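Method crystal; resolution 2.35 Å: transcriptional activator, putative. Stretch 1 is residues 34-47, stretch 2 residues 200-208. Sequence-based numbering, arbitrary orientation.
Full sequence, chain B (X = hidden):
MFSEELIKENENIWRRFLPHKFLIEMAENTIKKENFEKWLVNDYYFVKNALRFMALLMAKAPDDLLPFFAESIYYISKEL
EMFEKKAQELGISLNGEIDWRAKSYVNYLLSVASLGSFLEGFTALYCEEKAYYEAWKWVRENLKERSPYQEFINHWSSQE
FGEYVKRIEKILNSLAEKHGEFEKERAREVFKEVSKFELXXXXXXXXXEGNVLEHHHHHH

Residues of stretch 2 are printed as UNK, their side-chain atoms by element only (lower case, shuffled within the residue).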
# COMPACT_ATOMS: atom_id res chain seq x y z
N GLU B 34 0.53 -23.15 31.17
CA GLU B 34 -0.13 -21.87 30.93
C GLU B 34 0.73 -20.86 30.19
O GLU B 34 0.23 -20.08 29.38
CB GLU B 34 -0.58 -21.23 32.26
CG GLU B 34 -1.60 -22.05 33.05
CD GLU B 34 -1.03 -23.36 33.58
OE1 GLU B 34 -0.02 -23.32 34.32
OE2 GLU B 34 -1.58 -24.42 33.23
N ASN B 35 2.03 -20.85 30.50
CA ASN B 35 2.96 -19.93 29.88
C ASN B 35 3.20 -20.29 28.41
O ASN B 35 3.26 -19.41 27.56
CB ASN B 35 4.26 -19.88 30.67
CG ASN B 35 4.05 -19.40 32.10
OD1 ASN B 35 4.63 -19.94 33.04
ND2 ASN B 35 3.21 -18.39 32.27
N PHE B 36 3.29 -21.59 28.13
CA PHE B 36 3.49 -22.04 26.77
C PHE B 36 2.24 -21.77 25.93
O PHE B 36 2.34 -21.37 24.77
CB PHE B 36 3.81 -23.54 26.71
CG PHE B 36 3.94 -24.06 25.31
CD1 PHE B 36 5.12 -23.87 24.59
CD2 PHE B 36 2.86 -24.67 24.68
CE1 PHE B 36 5.22 -24.27 23.27
CE2 PHE B 36 2.94 -25.07 23.35
CZ PHE B 36 4.13 -24.86 22.64
N GLU B 37 1.07 -21.99 26.52
CA GLU B 37 -0.18 -21.76 25.81
C GLU B 37 -0.33 -20.30 25.38
O GLU B 37 -0.70 -20.02 24.24
CB GLU B 37 -1.39 -22.18 26.65
CG GLU B 37 -2.72 -21.88 25.99
CD GLU B 37 -3.92 -22.58 26.65
OE1 GLU B 37 -3.76 -23.69 27.21
OE2 GLU B 37 -5.04 -22.03 26.57
N LYS B 38 -0.02 -19.39 26.29
CA LYS B 38 -0.11 -17.96 26.00
C LYS B 38 0.87 -17.59 24.88
O LYS B 38 0.52 -16.82 23.99
CB LYS B 38 0.16 -17.14 27.27
CG LYS B 38 -0.10 -15.66 27.11
CD LYS B 38 -0.29 -14.99 28.45
CE LYS B 38 -1.58 -15.44 29.12
NZ LYS B 38 -2.78 -15.06 28.30
N TRP B 39 2.07 -18.15 24.92
CA TRP B 39 3.05 -17.87 23.88
C TRP B 39 2.56 -18.40 22.54
O TRP B 39 2.70 -17.73 21.52
CB TRP B 39 4.42 -18.50 24.20
CG TRP B 39 5.35 -18.44 23.00
CD1 TRP B 39 6.10 -17.38 22.59
CD2 TRP B 39 5.53 -19.47 22.01
NE1 TRP B 39 6.72 -17.67 21.41
CE2 TRP B 39 6.40 -18.94 21.03
CE3 TRP B 39 5.05 -20.77 21.86
CZ2 TRP B 39 6.78 -19.68 19.89
CZ3 TRP B 39 5.44 -21.51 20.73
CH2 TRP B 39 6.29 -20.96 19.77
N LEU B 40 1.97 -19.59 22.56
CA LEU B 40 1.46 -20.25 21.36
C LEU B 40 0.38 -19.42 20.66
O LEU B 40 0.51 -19.13 19.47
CB LEU B 40 0.89 -21.62 21.73
CG LEU B 40 0.58 -22.59 20.60
CD1 LEU B 40 1.87 -23.22 20.10
CD2 LEU B 40 -0.36 -23.66 21.08
N VAL B 41 -0.65 -19.04 21.40
CA VAL B 41 -1.76 -18.23 20.86
C VAL B 41 -1.25 -16.93 20.23
O VAL B 41 -1.68 -16.54 19.16
CB VAL B 41 -2.77 -17.89 21.98
CG1 VAL B 41 -3.81 -16.92 21.49
CG2 VAL B 41 -3.46 -19.17 22.49
N ASN B 42 -0.30 -16.29 20.90
CA ASN B 42 0.23 -15.03 20.41
C ASN B 42 1.23 -15.17 19.27
O ASN B 42 1.26 -14.35 18.36
CB ASN B 42 0.81 -14.21 21.55
CG ASN B 42 -0.26 -13.62 22.42
OD1 ASN B 42 -0.72 -12.51 22.19
ND2 ASN B 42 -0.67 -14.37 23.43
N ASP B 43 2.06 -16.21 19.31
CA ASP B 43 3.01 -16.36 18.22
C ASP B 43 2.31 -16.82 16.95
O ASP B 43 2.73 -16.49 15.85
CB ASP B 43 4.14 -17.32 18.59
CG ASP B 43 5.42 -16.99 17.87
OD1 ASP B 43 5.93 -15.86 18.04
OD2 ASP B 43 5.91 -17.84 17.11
N TYR B 44 1.21 -17.55 17.11
CA TYR B 44 0.43 -18.03 15.97
C TYR B 44 -0.11 -16.82 15.22
O TYR B 44 -0.12 -16.79 13.98
CB TYR B 44 -0.71 -18.91 16.45
CG TYR B 44 -1.60 -19.41 15.35
CD1 TYR B 44 -1.12 -20.30 14.40
CD2 TYR B 44 -2.94 -19.04 15.29
CE1 TYR B 44 -1.96 -20.81 13.41
CE2 TYR B 44 -3.79 -19.54 14.31
CZ TYR B 44 -3.29 -20.43 13.37
OH TYR B 44 -4.12 -20.94 12.42
N TYR B 45 -0.55 -15.82 15.98
CA TYR B 45 -1.05 -14.58 15.43
C TYR B 45 0.10 -13.85 14.73
O TYR B 45 -0.07 -13.30 13.64
CB TYR B 45 -1.60 -13.70 16.54
CG TYR B 45 -2.02 -12.32 16.09
CD1 TYR B 45 -1.22 -11.20 16.36
CD2 TYR B 45 -3.22 -12.13 15.44
CE1 TYR B 45 -1.64 -9.92 15.99
CE2 TYR B 45 -3.65 -10.86 15.07
CZ TYR B 45 -2.86 -9.76 15.34
OH TYR B 45 -3.31 -8.51 14.95
N PHE B 46 1.27 -13.87 15.35
CA PHE B 46 2.42 -13.21 14.76
C PHE B 46 2.83 -13.86 13.44
O PHE B 46 3.10 -13.17 12.47
CB PHE B 46 3.62 -13.21 15.74
CG PHE B 46 4.85 -12.54 15.18
CD1 PHE B 46 4.96 -11.15 15.20
CD2 PHE B 46 5.85 -13.28 14.56
CE1 PHE B 46 6.05 -10.51 14.59
CE2 PHE B 46 6.94 -12.65 13.95
CZ PHE B 46 7.04 -11.26 13.96
N VAL B 47 2.86 -15.19 13.41
CA VAL B 47 3.27 -15.92 12.21
C VAL B 47 2.37 -15.60 11.02
O VAL B 47 2.85 -15.36 9.92
CB VAL B 47 3.31 -17.45 12.47
CG1 VAL B 47 3.51 -18.21 11.18
CG2 VAL B 47 4.43 -17.78 13.47
N UNK B 200 10.78 -8.22 23.78
CA UNK B 200 9.54 -8.01 24.49
C UNK B 200 8.52 -9.12 24.29
O UNK B 200 7.77 -9.46 25.21
c UNK B 200 9.40 -4.14 24.07
c UNK B 200 7.48 -6.51 24.54
c UNK B 200 9.78 -5.50 24.62
c UNK B 200 8.93 -6.64 24.07
N UNK B 201 8.50 -9.71 23.10
CA UNK B 201 7.54 -10.76 22.82
C UNK B 201 7.61 -11.93 23.79
O UNK B 201 6.57 -12.48 24.17
c UNK B 201 4.99 -13.72 20.43
c UNK B 201 6.47 -11.83 20.80
c UNK B 201 4.14 -12.90 19.66
c UNK B 201 5.61 -11.03 20.03
c UNK B 201 7.71 -11.26 21.38
c UNK B 201 4.46 -11.55 19.46
c UNK B 201 6.15 -13.18 20.99
N UNK B 202 8.82 -12.29 24.21
CA UNK B 202 8.98 -13.41 25.14
C UNK B 202 8.23 -13.20 26.45
O UNK B 202 7.73 -14.15 27.04
c UNK B 202 12.20 -16.31 21.49
c UNK B 202 11.25 -14.10 24.20
c UNK B 202 10.36 -16.49 23.65
c UNK B 202 12.19 -13.36 23.55
n UNK B 202 12.66 -14.05 22.46
c UNK B 202 11.14 -15.34 23.49
c UNK B 202 10.51 -17.53 22.73
c UNK B 202 12.05 -15.27 22.41
c UNK B 202 10.46 -13.68 25.42
c UNK B 202 11.42 -17.43 21.67
N UNK B 203 8.10 -11.94 26.88
CA UNK B 203 7.39 -11.62 28.12
C UNK B 203 5.89 -11.93 28.08
O UNK B 203 5.27 -12.16 29.12
o UNK B 203 9.66 -10.62 29.51
c UNK B 203 7.56 -10.14 28.49
o UNK B 203 9.44 -8.67 28.49
c UNK B 203 8.99 -9.78 28.85
N UNK B 204 5.32 -11.94 26.88
CA UNK B 204 3.89 -12.22 26.70
C UNK B 204 3.43 -13.49 27.39
O UNK B 204 2.34 -13.53 27.95
c UNK B 204 2.13 -12.82 25.00
c UNK B 204 3.53 -12.28 25.19
c UNK B 204 3.49 -10.88 23.05
c UNK B 204 3.65 -10.89 24.57
N UNK B 205 4.26 -14.52 27.38
CA UNK B 205 3.91 -15.78 28.02
C UNK B 205 3.56 -15.62 29.51
O UNK B 205 2.71 -16.34 30.04
c UNK B 205 5.03 -16.77 27.85
N UNK B 206 4.21 -14.67 30.17
CA UNK B 206 3.98 -14.44 31.59
C UNK B 206 2.93 -13.38 31.87
O UNK B 206 2.62 -13.09 33.03
c UNK B 206 8.03 -17.27 31.20
c UNK B 206 7.10 -17.49 32.21
c UNK B 206 8.13 -16.03 30.59
o UNK B 206 8.84 -18.30 30.77
c UNK B 206 6.26 -16.45 32.60
c UNK B 206 6.33 -15.20 31.99
c UNK B 206 5.30 -14.14 32.30
c UNK B 206 7.28 -15.01 30.99
N UNK B 207 2.37 -12.81 30.80
CA UNK B 207 1.33 -11.81 30.92
C UNK B 207 0.11 -12.43 31.57
O UNK B 207 -0.13 -13.63 31.43
N UNK B 208 -0.70 -11.61 32.23
CA UNK B 208 -1.87 -12.14 32.91
C UNK B 208 -1.35 -12.67 34.23
O UNK B 208 -1.58 -13.83 34.59

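Position 200 has four side-chain carbons, forked at the first, with one arm two carbons long. No atom of this side chain comes near stretch 1. The fork at the first carbon and the longer arm identify Ile200.

Position 201 has one carbon followed by a ring of six carbons, with no oxygen. The side chain points toward stretch 1 and sits as a knob among Trp39, Asn42, Asp43 and Phe46. A plain six-carbon ring on one carbon is phenylalanine, Phe201. Its CZ lies 3.5 Å from Asn42 O and 4.0 Å from Phe46 CB. Its CE1 lies 3.3 Å from Asp43 OD1. The Phe46 and Phe201 rings meet obliquely, with planes at 64°.

Position 202 has one carbon, then fused five- and six-membered rings that hold eight carbons and one nitrogen. The first bond points away from stretch 1, but the end of the side chain comes back near Trp39. The fused rings and single nitrogen give Trp202. Its CZ3 is 4.0 Å from Trp39 NE1. The six-membered ring of Trp202 and the five-membered ring of Trp39 are nearly parallel, at 6°. They are slid apart, with centroids 5.7 Å apart, so they barely overlap. Trp39 NE1 is hydrogen-bonded elsewhere in the structure.

Position 203 has two carbons, the second carrying two oxygens. It is out of reach of stretch 1. A carboxylate on a single methylene is aspartate, Asp203.

Position 204 has four carbons, forked at the first, one arm two carbons long. It points toward stretch 1, near Lys38 and Asn42. The pattern is that of position 200, so this is Ile204. Its CG2 lies 3.6 Å from Asn42 ND2. Asn42 ND2 also donates to Lys38 O at 2.8 Å, and its OD1 is bonded elsewhere in the structure. The methyl packs beside this amide.

Position 205 has one side-chain carbon. The CB of position 205 lies 4.1 Å from Trp39 CB and 4.3 Å from Asn35 CB. A lone CB is alanine, Ala205. Here the backbones come closest, with the CA atoms of Asn35 and Ala205 4.6 Å apart.

Position 206 has one carbon and a six-carbon ring bearing one oxygen. Its first bond points away, but the ring comes near Asn35. The ring oxygen marks Tyr206. Its CE1 is 3.6 Å from Asn35 OD1.

Position 207 has no side-chain atoms. Its backbone O is 3.3 Å from Lys38 CE. It is Gly207, and it is poorly ordered.

Position 208 also has no side-chain atoms. Phi and psi are 82° and 49°, angles at which a CB would jam against the preceding carbonyl oxygen. This is Gly208.

Phe201 anchors one end of the contact and the Asn35-Ala205 hydrogen bond the other. Phe201 fills a pocket on the helix of stretch 1. At the other end, Asn35 ND2 donates a hydrogen bond to Ala205 O at 3.1 Å. This is the only hydrogen bond between the stretches. The CB of Ala205 also packs against Trp39, beside that bond, and together the two stretches bury 576 Å².

Stretch 2 (200-208) IFWDIAYGG
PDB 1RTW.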